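Local coordinates for cystathionine gamma-synthase (Xanthomonas oryzae pv. oryzae KACC 10331, PDB 6LGO), which probably catalyses pyridoxal phosphate-dependent synthesis of cystathionine and may also cleave it, at residues G89-V94 with R117-L122; P157-L162 with N185-P190; G308-F313 with R372-I377. The protein carries 1 engineered substitution. All coordinates share one frame; numbering follows the deposited sequence.

From the N terminus, the three contacts come in series; none encloses or crosses another. Contact 1 closes first: helix 87-98 runs on through strand 104-108 to helix 113-124, and helix 87-98 also rests on strand 220-224 of the large sheet. Contact 2 closes over helix 167-176, joining the loops that follow strands 151-155 and 180-184. Contact 3 closes a loop of 58 intervening residues and pairs strands 310-315 and 371-374 of the second, five-stranded sheet. Contacts 2 and 3 touch, with Ser312 OG hydrogen-bonded to Pro160 O, so they tie the two sheet regions together. Contact 1 lies apart, about 26 Å from contact 3 between centres, yet all three reach the same bound aldimine.

Contact 1 (G89-V94 with R117-L122); sequences GAINLV and RLFNAL. With EBO ((2~{S})-2-azanyl-4-[(3~{S})-3-[(~{E})-[2-methyl-3-oxidanyl-5-(phosphonomethyl)pyridin-4-yl]methylideneamino]-4-oxidanyl-4-oxidanylidene-butyl]sulfanyl-butanoic acid), chain E.
Helices 87-98 and 113-124 belong to the cofactor-binding domain of a fold type I pyridoxal phosphate enzyme, and here Ile91 and Asn92 meet Leu118, Phe119 and Leu122. The local axes stay 11.3 Å apart and are inclined by 38°; Ile91, Leu118 and Phe119 span the gap with their side-chain ends, while Leu118 meets Asn92 near its backbone. Ile91 CG2, the branch anti to the backbone N, does most of the reaching: it comes within 4.0 Å of Phe119 CE1, oblique to the ring, and within 4.3 Å of Leu118 CD2. Asn92 adds its CB, 4.2 Å from the same Leu118 CD2, while its OD1 lies 4.4 Å from Leu122 CD1. No hydrogen bond joins the helices, and the seam is buried; Leu240 of the second subunit packs on both Asn92 and Leu118. Another flank of helix 87-98, with Ala90, Leu93 and Val94, rests on Val222 of strand 220-224. Arg117 serves the ligand instead. Its chain runs extended and then bends at chi3 (48°), bringing the guanidinium edge-on to the carboxylate beyond the ligand's sulfur. Two hydrogen bonds fix that carboxylate's rotation: Arg117 NH1 to O3 at 2.9 Å and the nearly straight Arg117 NH2 to O4 at 3.0 Å.

Contact 2 (P157-L162 with N185-P190); sequences PSNPLL and NTFLSP. With EBO ((2~{S})-2-azanyl-4-[(3~{S})-3-[(~{E})-[2-methyl-3-oxidanyl-5-(phosphonomethyl)pyridin-4-yl]methylideneamino]-4-oxidanyl-4-oxidanylidene-butyl]sulfanyl-butanoic acid), chain E.
Phe187 fills the seam between two loops at the carboxyl ends of neighbouring parallel strands, 151-155 and 180-184, the end of the sheet where fold type I enzymes hold their cofactor. Its CB starts over the backbone of Pro157, 3.9 Å from Pro157 O, with the proline CD also close by. Chi1 of -99°, off the usual staggered value, carries the ring outward across residues 157-162. On one side of the ring, CD2 meets Leu162 CD1 at 3.8 Å, the methyl lying at the edge in the ring plane. Further out, Phe187 CE2 comes 3.9 Å from Ser158 O, which already accepts Leu162 N in the turn of its own loop. At the tip, Phe187 CZ presses on Asn159 CB at 3.3 Å, a tight contact, and CE1 lies 3.6 Å from that same CB; the amide plane of Asn159 is tilted 35° from the ring. Asn159 lies beside both this ring and the ligand, and Phe187 CE1 itself comes 4.2 Å from the ligand's O7. Two cis peptide bonds, before Pro157 and before Pro160, shape the first loop, and Ser158 OG is held by Asp110. Thr186, on the other loop, is hydrogen-bonded to Asp184 and lies near the pyridine ring. Behind Phe187, the next residue closes the seam: Leu188 CD1 is pushed against Pro157 CD at 3.3 Å.

Contact 3 (G308-F313 with R372-I377); sequences GAMMSF and RLSIGI. With EBO ((2~{S})-2-azanyl-4-[(3~{S})-3-[(~{E})-[2-methyl-3-oxidanyl-5-(phosphonomethyl)pyridin-4-yl]methylideneamino]-4-oxidanyl-4-oxidanylidene-butyl]sulfanyl-butanoic acid), chain E.
Met311 and Leu373 form an antiparallel hydrogen-bonded pair, with Leu373 N to Met311 O at 2.7 Å and Met311 N to Leu373 O at 3.2 Å. Ile375 N continues the ladder to Ala309 O at 3.1 Å, past the end of the regular strand. The flanking pairs, Met310 with Ser374 and Ser312 with Arg372, are non-hydrogen-bonded, and Arg372 CA turns its hydrogen to Met311 O.

Apolar contacts cover the face that carries Met311 and Leu373. There Met311 CE touches Ile375 CD1 at 3.6 Å, and Leu373 CG meets the edge of the Phe313 ring, 3.8 Å from CE1. The other face is more polar. Met310, folded back by bends at chi2 and chi3 (both -59°), places its CE 3.7 Å from Arg372 NE and its sulfur beside Ser374. The hydroxyls of this face look elsewhere, Ser374 OG to Gly339 N and Ser312 OG to Pro160 O.

Arg372 NH1 donates to the ligand's O6 (2.8 Å) and Arg372 NH2 to its O5 (3.0 Å), the carboxylate on the imine-bearing carbon; the first bond is almost straight at 175°, and O6 lies in the guanidinium plane. A strand arginine from the C-terminal domain gripping the substrate's alpha-carboxylate is the hallmark of fold type I pyridoxal phosphate enzymes.

Contact 1 (G89-V94 with R117-L122)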
loop_
_atom_site.group_PDB
_atom_site.type_symbol
_atom_site.label_atom_id
_atom_site.label_comp_id
_atom_site.label_asym_id
_atom_site.label_seq_id
_atom_site.Cartn_x
_atom_site.Cartn_y
_atom_site.Cartn_z
ATOM N N GLY A 89 11.096 -4.952 19.236
ATOM C CA GLY A 89 11.579 -6.120 18.549
ATOM C C GLY A 89 13.070 -6.020 18.315
ATOM O O GLY A 89 13.716 -7.083 18.308
ATOM N N ALA A 90 13.603 -4.824 18.021
ATOM C CA ALA A 90 15.032 -4.715 17.713
ATOM C C ALA A 90 15.770 -4.989 19.031
ATOM O O ALA A 90 16.828 -5.636 19.023
ATOM C CB ALA A 90 15.348 -3.355 17.108
ATOM N N ILE A 91 15.234 -4.497 20.145
ATOM C CA ILE A 91 15.877 -4.731 21.472
ATOM C C ILE A 91 15.790 -6.241 21.757
ATOM O O ILE A 91 16.755 -6.898 22.169
ATOM C CB ILE A 91 15.245 -3.836 22.565
ATOM C CG1 ILE A 91 15.581 -2.356 22.322
ATOM C CG2 ILE A 91 15.746 -4.284 23.922
ATOM C CD1 ILE A 91 14.748 -1.365 23.138
ATOM N N ASN A 92 14.627 -6.792 21.572
ATOM C CA ASN A 92 14.408 -8.239 21.769
ATOM C C ASN A 92 15.442 -9.030 20.930
ATOM O O ASN A 92 16.034 -9.987 21.426
ATOM C CB ASN A 92 12.978 -8.588 21.445
ATOM C CG ASN A 92 12.691 -10.027 21.809
ATOM O OD1 ASN A 92 13.017 -10.514 22.890
ATOM N ND2 ASN A 92 12.043 -10.693 20.931
ATOM N N LEU A 93 15.634 -8.676 19.682
ATOM C CA LEU A 93 16.554 -9.406 18.801
ATOM C C LEU A 93 17.938 -9.357 19.450
ATOM O O LEU A 93 18.545 -10.357 19.547
ATOM C CB LEU A 93 16.540 -8.792 17.392
ATOM C CG LEU A 93 17.682 -9.274 16.494
ATOM C CD1 LEU A 93 17.547 -10.789 16.237
ATOM C CD2 LEU A 93 17.762 -8.475 15.204
ATOM N N VAL A 94 18.406 -8.204 19.911
ATOM C CA VAL A 94 19.750 -8.116 20.515
ATOM C C VAL A 94 19.833 -8.981 21.783
ATOM O O VAL A 94 20.822 -9.693 21.888
ATOM C CB VAL A 94 20.110 -6.661 20.761
ATOM C CG1 VAL A 94 21.381 -6.534 21.592
ATOM C CG2 VAL A 94 20.274 -5.969 19.404
ATOM N N ARG A 117 10.355 -2.456 30.878
ATOM C CA ARG A 117 9.350 -3.543 31.047
ATOM C C ARG A 117 9.941 -4.880 30.551
ATOM O O ARG A 117 9.796 -5.910 31.206
ATOM C CB ARG A 117 8.088 -3.216 30.280
ATOM C CG ARG A 117 7.055 -4.327 30.328
ATOM C CD ARG A 117 5.871 -3.868 29.526
ATOM N NE ARG A 117 6.227 -3.320 28.199
ATOM C CZ ARG A 117 5.510 -2.402 27.564
ATOM N NH1 ARG A 117 4.372 -1.992 28.107
ATOM N NH2 ARG A 117 5.910 -1.904 26.409
ATOM N N LEU A 118 10.611 -4.837 29.412
ATOM C CA LEU A 118 11.140 -6.036 28.761
ATOM C C LEU A 118 12.325 -6.543 29.579
ATOM O O LEU A 118 12.371 -7.793 29.851
ATOM C CB LEU A 118 11.557 -5.705 27.322
ATOM C CG LEU A 118 12.050 -6.915 26.519
ATOM C CD1 LEU A 118 11.054 -8.052 26.583
ATOM C CD2 LEU A 118 12.335 -6.574 25.093
ATOM N N PHE A 119 13.275 -5.663 29.906
ATOM C CA PHE A 119 14.431 -6.083 30.740
ATOM C C PHE A 119 13.909 -6.841 31.985
ATOM O O PHE A 119 14.421 -7.884 32.297
ATOM C CB PHE A 119 15.363 -4.935 31.154
ATOM C CG PHE A 119 15.887 -4.102 30.032
ATOM C CD1 PHE A 119 16.238 -4.673 28.808
ATOM C CD2 PHE A 119 16.006 -2.744 30.191
ATOM C CE1 PHE A 119 16.695 -3.881 27.761
ATOM C CE2 PHE A 119 16.481 -1.947 29.162
ATOM C CZ PHE A 119 16.843 -2.506 27.954
ATOM N N ASN A 120 12.947 -6.275 32.682
ATOM C CA ASN A 120 12.519 -6.695 34.035
ATOM C C ASN A 120 11.740 -7.987 33.798
ATOM O O ASN A 120 12.061 -8.936 34.466
ATOM C CB ASN A 120 11.964 -5.502 34.839
ATOM C CG ASN A 120 13.111 -4.542 35.312
ATOM O OD1 ASN A 120 13.631 -3.566 34.599
ATOM N ND2 ASN A 120 13.608 -4.834 36.517
ATOM N N ALA A 121 10.926 -8.118 32.739
ATOM C CA ALA A 121 10.116 -9.338 32.566
ATOM C C ALA A 121 11.039 -10.516 32.192
ATOM O O ALA A 121 10.814 -11.611 32.711
ATOM C CB ALA A 121 9.021 -9.113 31.560
ATOM N N LEU A 122 12.084 -10.317 31.370
ATOM C CA LEU A 122 12.932 -11.457 30.928
ATOM C C LEU A 122 13.905 -11.810 32.065
ATOM O O LEU A 122 14.250 -13.029 32.194
ATOM C CB LEU A 122 13.702 -11.151 29.637
ATOM C CG LEU A 122 12.861 -10.918 28.376
ATOM C CD1 LEU A 122 13.739 -10.582 27.185
ATOM C CD2 LEU A 122 11.977 -12.103 28.031
HETATM O O6 EBO E . 8.482 7.132 24.172
HETATM C C15 EBO E . 7.650 6.867 23.234
HETATM O O5 EBO E . 6.733 7.611 22.866
HETATM C C8 EBO E . 7.635 5.607 22.460
HETATM C C9 EBO E . 6.311 4.733 22.537
HETATM C C10 EBO E . 5.438 4.907 23.831
HETATM S S EBO E . 4.155 3.814 23.549
HETATM C C11 EBO E . 3.876 3.446 25.212
HETATM C C12 EBO E . 2.518 2.853 25.338
HETATM C C13 EBO E . 2.259 1.446 24.879
HETATM C C14 EBO E . 3.145 0.400 25.472
HETATM O O4 EBO E . 4.266 0.232 25.009
HETATM O O3 EBO E . 2.797 -0.366 26.358
HETATM N N2 EBO E . 0.857 1.340 25.263
HETATM N N1 EBO E . 8.990 4.991 22.603
HETATM C C7 EBO E . 9.407 3.996 21.971
HETATM C C3 EBO E . 10.793 3.537 22.002
HETATM C C2 EBO E . 11.801 4.419 22.488
HETATM O O7 EBO E . 11.527 5.676 22.985
HETATM C C4 EBO E . 11.150 2.195 21.450
HETATM C C6 EBO E . 10.316 1.133 20.694
HETATM P P EBO E . 8.993 0.999 19.348
HETATM O O2 EBO E . 8.966 1.097 17.862
HETATM O O1 EBO E . 8.587 -0.532 19.422
HETATM O O EBO E . 7.611 1.616 19.764
HETATM C C5 EBO E . 12.586 1.968 21.695
HETATM N N EBO E . 13.581 2.773 22.157
HETATM C C1 EBO E . 13.189 3.969 22.571
HETATM C C EBO E . 14.091 5.027 23.066
#

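Contact 2 (P157-L162 with N185-P190)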
loop_
_atom_site.group_PDB
_atom_site.type_symbol
_atom_site.label_atom_id
_atom_site.label_comp_id
_atom_site.label_asym_id
_atom_site.label_seq_id
_atom_site.Cartn_x
_atom_site.Cartn_y
_atom_site.Cartn_z
ATOM N N PRO A 157 20.505 10.485 23.830
ATOM C CA PRO A 157 19.918 10.943 25.077
ATOM C C PRO A 157 18.765 10.077 25.577
ATOM O O PRO A 157 18.112 9.362 24.822
ATOM C CB PRO A 157 19.282 12.292 24.714
ATOM C CG PRO A 157 19.990 12.748 23.470
ATOM C CD PRO A 157 20.289 11.453 22.752
ATOM N N SER A 158 18.564 10.143 26.875
ATOM C CA SER A 158 17.627 9.273 27.597
ATOM C C SER A 158 16.201 9.823 27.465
ATOM O O SER A 158 15.953 11.057 27.348
ATOM C CB SER A 158 18.094 9.029 29.037
ATOM O OG SER A 158 17.946 10.183 29.869
ATOM N N ASN A 159 15.254 8.911 27.445
ATOM C CA ASN A 159 13.821 9.231 27.315
ATOM C C ASN A 159 13.197 9.034 28.692
ATOM O O ASN A 159 13.229 7.898 29.167
ATOM C CB ASN A 159 13.225 8.257 26.301
ATOM C CG ASN A 159 11.730 8.314 26.145
ATOM O OD1 ASN A 159 11.256 7.465 25.418
ATOM N ND2 ASN A 159 11.021 9.290 26.692
ATOM N N PRO A 160 12.578 10.045 29.343
ATOM C CA PRO A 160 12.351 11.365 28.755
ATOM C C PRO A 160 13.152 12.516 29.380
ATOM O O PRO A 160 12.790 13.653 29.136
ATOM C CB PRO A 160 10.862 11.518 29.145
ATOM C CG PRO A 160 10.858 11.033 30.603
ATOM C CD PRO A 160 11.867 9.885 30.622
ATOM N N LEU A 161 14.217 12.242 30.133
ATOM C CA LEU A 161 14.898 13.373 30.821
ATOM C C LEU A 161 16.104 13.871 30.058
ATOM O O LEU A 161 16.589 14.912 30.447
ATOM C CB LEU A 161 15.218 13.016 32.269
ATOM C CG LEU A 161 13.961 12.927 33.144
ATOM C CD1 LEU A 161 14.233 12.104 34.380
ATOM C CD2 LEU A 161 13.365 14.305 33.495
ATOM N N LEU A 162 16.458 13.248 28.943
ATOM C CA LEU A 162 17.546 13.747 28.059
ATOM C C LEU A 162 18.877 13.782 28.877
ATOM O O LEU A 162 19.726 14.670 28.718
ATOM C CB LEU A 162 17.141 15.126 27.536
ATOM C CG LEU A 162 16.101 15.229 26.411
ATOM C CD1 LEU A 162 16.443 14.396 25.212
ATOM C CD2 LEU A 162 14.693 14.906 26.819
ATOM N N ASN A 185 19.846 4.552 19.717
ATOM C CA ASN A 185 20.107 5.849 19.077
ATOM C C ASN A 185 18.788 6.415 18.533
ATOM O O ASN A 185 18.850 7.229 17.606
ATOM C CB ASN A 185 21.170 5.687 18.003
ATOM C CG ASN A 185 21.766 7.003 17.543
ATOM O OD1 ASN A 185 22.288 7.038 16.423
ATOM N ND2 ASN A 185 21.754 8.021 18.384
ATOM N N THR A 186 17.635 6.037 19.085
ATOM C CA THR A 186 16.320 6.449 18.533
ATOM C C THR A 186 16.201 7.995 18.569
ATOM O O THR A 186 15.661 8.569 17.620
ATOM C CB THR A 186 15.231 5.770 19.351
ATOM O OG1 THR A 186 15.367 4.351 19.255
ATOM C CG2 THR A 186 13.838 6.222 18.975
ATOM N N PHE A 187 16.538 8.620 19.689
ATOM C CA PHE A 187 16.254 10.058 19.997
ATOM C C PHE A 187 16.995 11.010 19.068
ATOM O O PHE A 187 16.469 12.095 18.932
ATOM C CB PHE A 187 16.498 10.452 21.447
ATOM C CG PHE A 187 15.254 10.485 22.291
ATOM C CD1 PHE A 187 14.236 9.535 22.132
ATOM C CD2 PHE A 187 15.087 11.452 23.268
ATOM C CE1 PHE A 187 13.111 9.524 22.958
ATOM C CE2 PHE A 187 13.921 11.500 24.033
ATOM C CZ PHE A 187 12.936 10.552 23.881
ATOM N N LEU A 188 18.058 10.605 18.387
ATOM C CA LEU A 188 18.830 11.544 17.546
ATOM C C LEU A 188 18.917 11.076 16.101
ATOM O O LEU A 188 19.092 11.930 15.201
ATOM C CB LEU A 188 20.211 11.652 18.205
ATOM C CG LEU A 188 20.240 12.573 19.432
ATOM C CD1 LEU A 188 21.653 12.691 20.030
ATOM C CD2 LEU A 188 19.774 13.991 19.112
ATOM N N SER A 189 18.749 9.780 15.859
ATOM C CA SER A 189 18.825 9.164 14.503
ATOM C C SER A 189 20.287 9.137 14.128
ATOM O O SER A 189 21.130 9.825 14.718
ATOM C CB SER A 189 18.024 9.907 13.450
ATOM O OG SER A 189 18.792 10.964 12.838
ATOM N N PRO A 190 20.607 8.460 13.036
ATOM C CA PRO A 190 21.974 8.451 12.549
ATOM C C PRO A 190 22.484 9.821 12.088
ATOM O O PRO A 190 23.614 10.001 11.981
ATOM C CB PRO A 190 21.892 7.543 11.317
ATOM C CG PRO A 190 20.732 6.624 11.638
ATOM C CD PRO A 190 19.721 7.544 12.289
HETATM O O6 EBO E . 8.482 7.132 24.172
HETATM C C15 EBO E . 7.650 6.867 23.234
HETATM O O5 EBO E . 6.733 7.611 22.866
HETATM C C8 EBO E . 7.635 5.607 22.460
HETATM C C9 EBO E . 6.311 4.733 22.537
HETATM C C10 EBO E . 5.438 4.907 23.831
HETATM S S EBO E . 4.155 3.814 23.549
HETATM C C11 EBO E . 3.876 3.446 25.212
HETATM C C12 EBO E . 2.518 2.853 25.338
HETATM C C13 EBO E . 2.259 1.446 24.879
HETATM C C14 EBO E . 3.145 0.400 25.472
HETATM O O4 EBO E . 4.266 0.232 25.009
HETATM O O3 EBO E . 2.797 -0.366 26.358
HETATM N N2 EBO E . 0.857 1.340 25.263
HETATM N N1 EBO E . 8.990 4.991 22.603
HETATM C C7 EBO E . 9.407 3.996 21.971
HETATM C C3 EBO E . 10.793 3.537 22.002
HETATM C C2 EBO E . 11.801 4.419 22.488
HETATM O O7 EBO E . 11.527 5.676 22.985
HETATM C C4 EBO E . 11.150 2.195 21.450
HETATM C C6 EBO E . 10.316 1.133 20.694
HETATM P P EBO E . 8.993 0.999 19.348
HETATM O O2 EBO E . 8.966 1.097 17.862
HETATM O O1 EBO E . 8.587 -0.532 19.422
HETATM O O EBO E . 7.611 1.616 19.764
HETATM C C5 EBO E . 12.586 1.968 21.695
HETATM N N EBO E . 13.581 2.773 22.157
HETATM C C1 EBO E . 13.189 3.969 22.571
HETATM C C EBO E . 14.091 5.027 23.066
#

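Contact 3 (G308-F313 with R372-I377)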
loop_
_atom_site.group_PDB
_atom_site.type_symbol
_atom_site.label_atom_id
_atom_site.label_comp_id
_atom_site.label_asym_id
_atom_site.label_seq_id
_atom_site.Cartn_x
_atom_site.Cartn_y
_atom_site.Cartn_z
ATOM N N GLY A 308 18.959 18.119 18.761
ATOM C CA GLY A 308 17.710 17.404 18.554
ATOM C C GLY A 308 16.496 18.270 18.753
ATOM O O GLY A 308 16.664 19.523 18.886
ATOM N N ALA A 309 15.342 17.623 18.928
ATOM C CA ALA A 309 14.037 18.290 19.020
ATOM C C ALA A 309 13.167 17.591 20.039
ATOM O O ALA A 309 11.940 17.833 20.008
ATOM C CB ALA A 309 13.375 18.337 17.649
ATOM N N MET A 310 13.756 16.748 20.867
ATOM C CA MET A 310 13.001 16.272 22.038
ATOM C C MET A 310 13.382 17.144 23.247
ATOM O O MET A 310 14.597 17.498 23.399
ATOM C CB MET A 310 13.381 14.823 22.320
ATOM C CG MET A 310 13.037 13.912 21.191
ATOM S SD MET A 310 11.276 13.904 20.784
ATOM C CE MET A 310 10.524 13.383 22.328
ATOM N N MET A 311 12.420 17.438 24.106
ATOM C CA MET A 311 12.687 18.124 25.385
ATOM C C MET A 311 11.531 17.856 26.333
ATOM O O MET A 311 10.353 17.574 25.894
ATOM C CB MET A 311 12.856 19.645 25.208
ATOM C CG MET A 311 11.617 20.327 24.681
ATOM S SD MET A 311 11.961 22.146 24.489
ATOM C CE MET A 311 13.026 22.123 23.065
ATOM N N SER A 312 11.819 17.967 27.606
ATOM C CA SER A 312 10.749 17.860 28.621
ATOM C C SER A 312 10.908 18.973 29.653
ATOM O O SER A 312 11.854 19.795 29.545
ATOM C CB SER A 312 10.656 16.429 29.109
ATOM O OG SER A 312 11.841 16.146 29.767
ATOM N N PHE A 313 9.832 19.226 30.362
ATOM C CA PHE A 313 9.721 20.407 31.226
ATOM C C PHE A 313 8.699 20.126 32.329
ATOM O O PHE A 313 7.934 19.207 32.189
ATOM C CB PHE A 313 9.467 21.684 30.414
ATOM C CG PHE A 313 8.090 21.747 29.840
ATOM C CD1 PHE A 313 7.798 21.098 28.654
ATOM C CD2 PHE A 313 7.087 22.386 30.517
ATOM C CE1 PHE A 313 6.548 21.158 28.096
ATOM C CE2 PHE A 313 5.826 22.435 29.957
ATOM C CZ PHE A 313 5.564 21.822 28.755
ATOM N N ARG A 372 6.656 15.988 28.087
ATOM C CA ARG A 372 7.629 15.788 26.994
ATOM C C ARG A 372 7.076 16.308 25.679
ATOM O O ARG A 372 5.937 15.987 25.341
ATOM C CB ARG A 372 7.978 14.314 26.867
ATOM C CG ARG A 372 9.141 14.024 25.952
ATOM C CD ARG A 372 9.241 12.526 25.750
ATOM N NE ARG A 372 8.209 12.042 24.832
ATOM C CZ ARG A 372 8.005 10.769 24.474
ATOM N NH1 ARG A 372 8.761 9.812 24.998
ATOM N NH2 ARG A 372 7.015 10.495 23.607
ATOM N N LEU A 373 7.883 17.108 24.975
ATOM C CA LEU A 373 7.511 17.626 23.650
ATOM C C LEU A 373 8.315 16.891 22.607
ATOM O O LEU A 373 9.544 16.724 22.828
ATOM C CB LEU A 373 7.882 19.090 23.577
ATOM C CG LEU A 373 7.149 20.025 24.510
ATOM C CD1 LEU A 373 7.624 21.476 24.268
ATOM C CD2 LEU A 373 5.645 19.877 24.276
ATOM N N SER A 374 7.648 16.418 21.547
ATOM C CA SER A 374 8.289 16.044 20.272
ATOM C C SER A 374 7.987 17.192 19.324
ATOM O O SER A 374 6.860 17.331 18.888
ATOM C CB SER A 374 7.795 14.748 19.684
ATOM O OG SER A 374 8.544 14.391 18.503
ATOM N N ILE A 375 8.972 18.014 19.052
ATOM C CA ILE A 375 8.751 19.234 18.230
ATOM C C ILE A 375 8.874 18.823 16.783
ATOM O O ILE A 375 9.909 18.210 16.419
ATOM C CB ILE A 375 9.772 20.310 18.641
ATOM C CG1 ILE A 375 9.347 20.766 20.037
ATOM C CG2 ILE A 375 9.810 21.441 17.642
ATOM C CD1 ILE A 375 10.426 21.216 20.806
ATOM N N GLY A 376 7.813 19.112 16.055
ATOM C CA GLY A 376 7.684 18.845 14.619
ATOM C C GLY A 376 8.302 19.966 13.785
ATOM O O GLY A 376 9.182 20.710 14.300
ATOM N N ILE A 377 7.842 20.048 12.532
ATOM C CA ILE A 377 8.391 20.912 11.475
ATOM C C ILE A 377 7.373 21.923 11.012
ATOM O O ILE A 377 7.625 22.547 9.925
ATOM C CB ILE A 377 8.942 20.094 10.302
ATOM C CG1 ILE A 377 7.883 19.356 9.483
ATOM C CG2 ILE A 377 10.024 19.175 10.824
ATOM C CD1 ILE A 377 8.444 18.580 8.263
HETATM O O6 EBO E . 8.482 7.132 24.172
HETATM C C15 EBO E . 7.650 6.867 23.234
HETATM O O5 EBO E . 6.733 7.611 22.866
HETATM C C8 EBO E . 7.635 5.607 22.460
HETATM C C9 EBO E . 6.311 4.733 22.537
HETATM C C10 EBO E . 5.438 4.907 23.831
HETATM S S EBO E . 4.155 3.814 23.549
HETATM C C11 EBO E . 3.876 3.446 25.212
HETATM C C12 EBO E . 2.518 2.853 25.338
HETATM C C13 EBO E . 2.259 1.446 24.879
HETATM C C14 EBO E . 3.145 0.400 25.472
HETATM O O4 EBO E . 4.266 0.232 25.009
HETATM O O3 EBO E . 2.797 -0.366 26.358
HETATM N N2 EBO E . 0.857 1.340 25.263
HETATM N N1 EBO E . 8.990 4.991 22.603
HETATM C C7 EBO E . 9.407 3.996 21.971
HETATM C C3 EBO E . 10.793 3.537 22.002
HETATM C C2 EBO E . 11.801 4.419 22.488
HETATM O O7 EBO E . 11.527 5.676 22.985
HETATM C C4 EBO E . 11.150 2.195 21.450
HETATM C C6 EBO E . 10.316 1.133 20.694
HETATM P P EBO E . 8.993 0.999 19.348
HETATM O O2 EBO E . 8.966 1.097 17.862
HETATM O O1 EBO E . 8.587 -0.532 19.422
HETATM O O EBO E . 7.611 1.616 19.764
HETATM C C5 EBO E . 12.586 1.968 21.695
HETATM N N EBO E . 13.581 2.773 22.157
HETATM C C1 EBO E . 13.189 3.969 22.571
HETATM C C EBO E . 14.091 5.027 23.066
#